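Local coordinates for YfkN protein (Bacillus subtilis subsp. subtilis, PDB 3GVE), which belongs to the calcineurin-like phosphoesterase family and holds a manganese ion and a magnesium ion side by side in a two-metal site, at residues Asp234-Thr239 with Asp243-Gly248. Numbering follows the deposited sequence.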
loop_
_atom_site.group_PDB
_atom_site.type_symbol
_atom_site.label_atom_id
_atom_site.label_comp_id
_atom_site.label_asym_id
_atom_site.label_seq_id
_atom_site.Cartn_x
_atom_site.Cartn_y
_atom_site.Cartn_z
ATOM N N ASP A 234 15.356 6.532 20.900
ATOM C CA ASP A 234 16.747 6.322 21.289
ATOM C C ASP A 234 17.707 7.377 20.731
ATOM O O ASP A 234 18.613 7.803 21.419
ATOM C CB ASP A 234 17.170 4.893 20.931
ATOM C CG ASP A 234 16.243 3.858 21.551
ATOM O OD1 ASP A 234 16.021 3.904 22.764
ATOM O OD2 ASP A 234 15.706 3.059 20.813
ATOM N N LEU A 235 17.490 7.800 19.491
ATOM C CA LEU A 235 18.230 8.930 18.959
ATOM C C LEU A 235 18.051 10.165 19.839
ATOM O O LEU A 235 19.002 10.847 20.175
ATOM C CB LEU A 235 17.748 9.264 17.557
ATOM C CG LEU A 235 18.435 8.529 16.425
ATOM C CD1 LEU A 235 17.730 8.915 15.117
ATOM C CD2 LEU A 235 19.944 8.878 16.340
ATOM N N ALA A 236 16.813 10.435 20.228
ATOM C CA ALA A 236 16.531 11.641 21.002
ATOM C C ALA A 236 17.107 11.586 22.413
ATOM O O ALA A 236 17.450 12.611 22.964
ATOM C CB ALA A 236 15.021 11.892 21.060
ATOM N N THR A 237 17.195 10.389 22.988
ATOM C CA THR A 237 17.590 10.250 24.392
ATOM C C THR A 237 19.053 9.849 24.610
ATOM O O THR A 237 19.618 10.185 25.636
ATOM C CB THR A 237 16.680 9.249 25.129
ATOM O OG1 THR A 237 16.635 8.020 24.394
ATOM C CG2 THR A 237 15.251 9.817 25.306
ATOM N N LYS A 238 19.643 9.115 23.670
ATOM C CA LYS A 238 20.981 8.532 23.875
ATOM C C LYS A 238 22.107 9.288 23.206
ATOM O O LYS A 238 23.265 8.984 23.422
ATOM C CB LYS A 238 21.035 7.072 23.413
ATOM C CG LYS A 238 20.096 6.108 24.115
ATOM C CD LYS A 238 20.395 4.667 23.666
ATOM C CE LYS A 238 19.459 3.654 24.305
ATOM N NZ LYS A 238 19.882 2.273 23.884
ATOM N N THR A 239 21.776 10.263 22.386
ATOM C CA THR A 239 22.807 11.059 21.725
ATOM C C THR A 239 22.786 12.468 22.267
ATOM O O THR A 239 21.915 12.818 23.032
ATOM C CB THR A 239 22.604 11.138 20.192
ATOM O OG1 THR A 239 21.436 11.920 19.907
ATOM C CG2 THR A 239 22.470 9.770 19.587
ATOM N N ASP A 243 19.682 18.769 16.870
ATOM C CA ASP A 243 18.750 19.860 17.135
ATOM C C ASP A 243 17.335 19.665 16.592
ATOM O O ASP A 243 16.423 20.334 17.025
ATOM C CB ASP A 243 19.324 21.168 16.610
ATOM C CG ASP A 243 20.670 21.473 17.234
ATOM O OD1 ASP A 243 20.733 21.628 18.465
ATOM O OD2 ASP A 243 21.659 21.504 16.503
ATOM N N ALA A 244 17.182 18.761 15.627
ATOM C CA ALA A 244 15.880 18.494 15.006
ATOM C C ALA A 244 15.924 17.120 14.382
ATOM O O ALA A 244 16.934 16.742 13.834
ATOM C CB ALA A 244 15.598 19.537 13.944
ATOM N N ILE A 245 14.803 16.410 14.459
ATOM C CA ILE A 245 14.684 15.071 13.888
ATOM C C ILE A 245 13.471 14.973 12.970
ATOM O O ILE A 245 12.356 15.252 13.368
ATOM C CB ILE A 245 14.564 13.986 14.986
ATOM C CG1 ILE A 245 15.803 14.006 15.889
ATOM C CG2 ILE A 245 14.386 12.606 14.349
ATOM C CD1 ILE A 245 15.630 13.185 17.204
ATOM N N ILE A 246 13.723 14.562 11.737
ATOM C CA ILE A 246 12.666 14.169 10.822
ATOM C C ILE A 246 12.558 12.638 10.915
ATOM O O ILE A 246 13.549 11.940 10.774
ATOM C CB ILE A 246 12.975 14.577 9.370
ATOM C CG1 ILE A 246 13.458 16.038 9.268
ATOM C CG2 ILE A 246 11.762 14.324 8.474
ATOM C CD1 ILE A 246 12.583 17.044 9.965
ATOM N N SER A 247 11.345 12.150 11.153
ATOM C CA SER A 247 11.093 10.738 11.312
ATOM C C SER A 247 10.159 10.315 10.193
ATOM O O SER A 247 9.455 11.092 9.610
ATOM C CB SER A 247 10.470 10.490 12.692
ATOM O OG SER A 247 10.124 9.136 12.914
ATOM N N GLY A 248 10.186 9.037 9.915
ATOM C CA GLY A 248 9.348 8.413 8.892
ATOM C C GLY A 248 9.214 6.910 9.139
ATOM O O GLY A 248 9.150 6.477 10.276
#
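L235 and A236 of helix 232-238 rest on I245 of strand 244-247, the helix-on-sheet contact of a beta-alpha-beta unit that starts with strand 210-215, in the calcineurin-like phosphoesterase fold. L235 comes first: its CB lies 4.5 Å from CD1 of I245, a loose apolar touch, while its side chain also packs on A215 of strand 210-215 and on I192 and A196 of helix 192-205. One residue on, the A236 methyl makes the closest approach, CB to I245 CD1 at 4.1 Å. The contact is small, 98 Å² in all, buried and wholly apolar, with no hydrogen bond across it. I245 reaches the helix with its longer branch: CG1 stands anti to the carbonyl carbon (chi1 -60°), and an extended chi2 of 167° carries CD1 out to L235 and A236. Strand 244-247 runs parallel to 210-215 and to 275-280, which flank it, and the I245 side chain packs on A215 of the first and on I275 and V277 of the second. T237 and K238 still belong to the helix; beyond them T239 folds back on it: OG1 donates to L235 O at 2.7 Å, in the carbonyl plane, with a C=O...OG1 angle of 155°.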